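Local coordinates for protein probable ATP-dependent kinase TDA10 (Saccharomyces cerevisiae, PDB 1ODF) that is probably an ATP-dependent kinase of the GLYK kinase family, with a substrate specificity not yet known, at residues D71-T76 against V126-Y131. Residues are numbered along the deposited sequence; the frame is centred on the assembly and turned at random.
Sequences DDFYLT and VVLPKY. With SO4 (sulfate ion), chain C.
Asp72 and Lys130 form the only direct hydrogen bond between 71-76 and 126-131, a salt bridge, while three waters make the other polar links. That bridge runs from Lys130 NZ to Asp72 OD2 at 3.0 Å. The ammonium group meets OD2 from above the carboxylate plane, 45° out of it. Lys130 gets there by a bend at chi2, which lays its chain alongside Asp72. One water joins Asp72 OD1 to the backbone N of Tyr131, and another joins OD2 to the backbone O of Pro129. With the backbone N of Ser69 also bonded to OD2, both carboxylate oxygens have partners.

The Tyr74 ring turns its edge to the face of Tyr131 in a T-shaped stack, planes at 65°. Tyr74 CB sits over the same ring, offset toward the rim, in a CH-pi contact. Tyr74 CB comes within 3.4 Å of Tyr131 CE1. The Tyr131 ring is brought over Tyr74 by a CG anti to the backbone N (chi1 -163°). The third water links Tyr131 OH to the backbone O of Leu75. An alanine at Tyr131 would probably uncover the edge of Tyr74 and cost Leu75 O its water bridge. His102 stacks with Tyr74 and also bonds Asp71 OD2. Tyr74 OH donates to sulfate O2 (2.9 Å), and Arg96 binds the same ion.

Pro129 lies over one face of Phe73, with CG 3.8 Å from the ring centroid. Leu128 CD2 approaches the edge of that ring at Phe73 CZ, 4.1 Å away.

The contact joins the loop after strand 65-69 of the central sheet to the middle strand of a small antiparallel sheet. It lies near the predicted ATP-binding P-loop, in a P-loop kinase fold closely resembling that of bacterial pantothenate kinase.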
ATOM      1  N   ASP A  71       4.546  -0.231  -4.587  1.00 34.32           N
ATOM      2  CA  ASP A  71       4.992  -0.902  -5.807  1.00 36.36           C
ATOM      3  C   ASP A  71       6.150  -0.196  -6.514  1.00 37.54           C
ATOM      4  O   ASP A  71       6.787  -0.766  -7.401  1.00 36.98           O
ATOM      5  CB  ASP A  71       3.814  -1.116  -6.744  1.00 36.37           C
ATOM      6  CG  ASP A  71       2.876  -2.195  -6.238  1.00 38.80           C
ATOM      7  OD1 ASP A  71       1.724  -2.260  -6.717  1.00 41.37           O
ATOM      8  OD2 ASP A  71       3.297  -2.986  -5.361  1.00 38.92           O
ATOM      9  N   ASP A  72       6.431   1.036  -6.103  1.00 36.39           N
ATOM     10  CA  ASP A  72       7.551   1.777  -6.653  1.00 36.99           C
ATOM     11  C   ASP A  72       8.816   0.999  -6.282  1.00 38.55           C
ATOM     12  O   ASP A  72       9.861   1.146  -6.923  1.00 38.84           O
ATOM     13  CB  ASP A  72       7.656   3.167  -6.016  1.00 37.62           C
ATOM     14  CG  ASP A  72       6.599   4.130  -6.507  1.00 36.94           C
ATOM     15  OD1 ASP A  72       5.845   3.778  -7.441  1.00 36.34           O
ATOM     16  OD2 ASP A  72       6.539   5.254  -5.957  1.00 35.67           O
ATOM     17  N   PHE A  73       8.710   0.179  -5.238  1.00 38.83           N
ATOM     18  CA  PHE A  73       9.842  -0.604  -4.749  1.00 37.54           C
ATOM     19  C   PHE A  73       9.876  -2.059  -5.194  1.00 37.45           C
ATOM     20  O   PHE A  73      10.519  -2.885  -4.545  1.00 36.80           O
ATOM     21  CB  PHE A  73       9.907  -0.556  -3.214  1.00 37.86           C
ATOM     22  CG  PHE A  73      10.326   0.774  -2.662  1.00 37.23           C
ATOM     23  CD1 PHE A  73       9.423   1.830  -2.581  1.00 38.93           C
ATOM     24  CD2 PHE A  73      11.637   0.978  -2.235  1.00 38.04           C
ATOM     25  CE1 PHE A  73       9.820   3.077  -2.080  1.00 37.89           C
ATOM     26  CE2 PHE A  73      12.045   2.218  -1.735  1.00 35.95           C
ATOM     27  CZ  PHE A  73      11.132   3.267  -1.659  1.00 36.72           C
ATOM     28  N   TYR A  74       9.179  -2.387  -6.279  1.00 38.26           N
ATOM     29  CA  TYR A  74       9.201  -3.764  -6.786  1.00 37.76           C
ATOM     30  C   TYR A  74      10.654  -4.153  -7.085  1.00 38.17           C
ATOM     31  O   TYR A  74      11.511  -3.294  -7.349  1.00 37.28           O
ATOM     32  CB  TYR A  74       8.387  -3.890  -8.086  1.00 37.04           C
ATOM     33  CG  TYR A  74       6.913  -4.231  -7.927  1.00 35.15           C
ATOM     34  CD1 TYR A  74       5.961  -3.689  -8.792  1.00 34.75           C
ATOM     35  CD2 TYR A  74       6.476  -5.127  -6.958  1.00 32.50           C
ATOM     36  CE1 TYR A  74       4.614  -4.032  -8.697  1.00 33.01           C
ATOM     37  CE2 TYR A  74       5.122  -5.481  -6.855  1.00 32.61           C
ATOM     38  CZ  TYR A  74       4.196  -4.931  -7.726  1.00 33.10           C
ATOM     39  OH  TYR A  74       2.853  -5.273  -7.635  1.00 30.48           O
ATOM     40  N   LEU A  75      10.931  -5.448  -7.034  1.00 39.79           N
ATOM     41  CA  LEU A  75      12.265  -5.950  -7.335  1.00 40.34           C
ATOM     42  C   LEU A  75      12.587  -5.634  -8.795  1.00 42.27           C
ATOM     43  O   LEU A  75      11.674  -5.433  -9.602  1.00 41.46           O
ATOM     44  CB  LEU A  75      12.306  -7.460  -7.139  1.00 38.89           C
ATOM     45  CG  LEU A  75      12.174  -7.915  -5.692  1.00 41.74           C
ATOM     46  CD1 LEU A  75      11.935  -9.418  -5.658  1.00 40.19           C
ATOM     47  CD2 LEU A  75      13.438  -7.518  -4.913  1.00 40.61           C
ATOM     48  N   THR A  76      13.873  -5.568  -9.133  1.00 41.90           N
ATOM     49  CA  THR A  76      14.246  -5.326 -10.519  1.00 42.84           C
ATOM     50  C   THR A  76      13.763  -6.563 -11.270  1.00 44.41           C
ATOM     51  O   THR A  76      13.659  -7.650 -10.684  1.00 42.32           O
ATOM     52  CB  THR A  76      15.766  -5.213 -10.691  1.00 43.01           C
ATOM     53  OG1 THR A  76      16.398  -6.368 -10.125  1.00 43.80           O
ATOM     54  CG2 THR A  76      16.285  -3.953 -10.015  1.00 44.14           C
ATOM     55  N   VAL A 126      16.934  12.562  -1.196  1.00 57.42           N
ATOM     56  CA  VAL A 126      17.012  11.112  -1.069  1.00 53.93           C
ATOM     57  C   VAL A 126      16.367  10.603  -2.343  1.00 52.31           C
ATOM     58  O   VAL A 126      15.380  11.173  -2.813  1.00 50.87           O
ATOM     59  CB  VAL A 126      16.221  10.577   0.159  1.00 53.99           C
ATOM     60  CG1 VAL A 126      14.756  11.005   0.083  1.00 51.71           C
ATOM     61  CG2 VAL A 126      16.324   9.062   0.216  1.00 51.73           C
ATOM     62  N   VAL A 127      16.926   9.552  -2.919  1.00 50.84           N
ATOM     63  CA  VAL A 127      16.372   9.017  -4.147  1.00 50.32           C
ATOM     64  C   VAL A 127      15.513   7.785  -3.919  1.00 50.04           C
ATOM     65  O   VAL A 127      15.932   6.826  -3.269  1.00 50.30           O
ATOM     66  CB  VAL A 127      17.488   8.676  -5.160  1.00 51.22           C
ATOM     67  CG1 VAL A 127      16.895   8.000  -6.387  1.00 51.49           C
ATOM     68  CG2 VAL A 127      18.209   9.952  -5.578  1.00 52.34           C
ATOM     69  N   LEU A 128      14.297   7.831  -4.452  1.00 48.17           N
ATOM     70  CA  LEU A 128      13.364   6.714  -4.353  1.00 47.88           C
ATOM     71  C   LEU A 128      13.162   6.138  -5.752  1.00 47.31           C
ATOM     72  O   LEU A 128      13.181   6.867  -6.747  1.00 46.81           O
ATOM     73  CB  LEU A 128      12.025   7.170  -3.771  1.00 45.08           C
ATOM     74  CG  LEU A 128      11.988   7.279  -2.241  1.00 44.94           C
ATOM     75  CD1 LEU A 128      12.776   8.502  -1.776  1.00 42.13           C
ATOM     76  CD2 LEU A 128      10.540   7.362  -1.788  1.00 42.17           C
ATOM     77  N   PRO A 129      12.975   4.814  -5.848  1.00 46.87           N
ATOM     78  CA  PRO A 129      12.780   4.175  -7.149  1.00 46.06           C
ATOM     79  C   PRO A 129      11.420   4.404  -7.786  1.00 46.84           C
ATOM     80  O   PRO A 129      10.453   4.808  -7.133  1.00 47.20           O
ATOM     81  CB  PRO A 129      13.012   2.704  -6.840  1.00 44.38           C
ATOM     82  CG  PRO A 129      12.426   2.574  -5.475  1.00 45.62           C
ATOM     83  CD  PRO A 129      12.964   3.812  -4.768  1.00 46.30           C
ATOM     84  N   LYS A 130      11.373   4.148  -9.085  1.00 47.49           N
ATOM     85  CA  LYS A 130      10.157   4.247  -9.872  1.00 47.82           C
ATOM     86  C   LYS A 130      10.118   2.966 -10.692  1.00 46.71           C
ATOM     87  O   LYS A 130      11.159   2.428 -11.074  1.00 46.91           O
ATOM     88  CB  LYS A 130      10.181   5.489 -10.764  1.00 48.96           C
ATOM     89  CG  LYS A 130       9.727   6.751 -10.034  1.00 53.20           C
ATOM     90  CD  LYS A 130       8.330   6.563  -9.420  1.00 55.37           C
ATOM     91  CE  LYS A 130       7.883   7.793  -8.626  1.00 59.63           C
ATOM     92  NZ  LYS A 130       6.597   7.579  -7.876  1.00 60.07           N
ATOM     93  N   TYR A 131       8.925   2.461 -10.950  1.00 45.63           N
ATOM     94  CA  TYR A 131       8.804   1.213 -11.682  1.00 46.26           C
ATOM     95  C   TYR A 131       8.123   1.422 -13.027  1.00 47.13           C
ATOM     96  O   TYR A 131       7.394   2.392 -13.217  1.00 48.83           O
ATOM     97  CB  TYR A 131       8.009   0.213 -10.831  1.00 44.46           C
ATOM     98  CG  TYR A 131       8.123  -1.231 -11.255  1.00 42.70           C
ATOM     99  CD1 TYR A 131       9.273  -1.973 -10.979  1.00 40.62           C
ATOM    100  CD2 TYR A 131       7.072  -1.868 -11.913  1.00 42.17           C
ATOM    101  CE1 TYR A 131       9.369  -3.313 -11.341  1.00 39.19           C
ATOM    102  CE2 TYR A 131       7.156  -3.205 -12.278  1.00 40.74           C
ATOM    103  CZ  TYR A 131       8.305  -3.922 -11.987  1.00 40.59           C
ATOM    104  OH  TYR A 131       8.371  -5.253 -12.321  1.00 40.68           O
TER
HETATM  105  S   SO4 C 502       0.347  -5.271 -10.710  1.00 58.48           S
HETATM  106  O1  SO4 C 502       0.385  -6.740 -10.819  1.00 59.78           O
HETATM  107  O2  SO4 C 502       1.669  -4.783 -10.292  1.00 58.43           O
HETATM  108  O3  SO4 C 502      -0.014  -4.682 -12.013  1.00 60.33           O
HETATM  109  O4  SO4 C 502      -0.660  -4.882  -9.708  1.00 60.55           O
HETATM  110  O   HOH W   1       6.658   3.737  -9.947  1.00 48.59           O
HETATM  111  O   HOH W   2       8.991   6.238  -5.213  1.00 50.94           O
HETATM  112  O   HOH W   3       9.445  -6.828 -10.531  1.00 40.40           O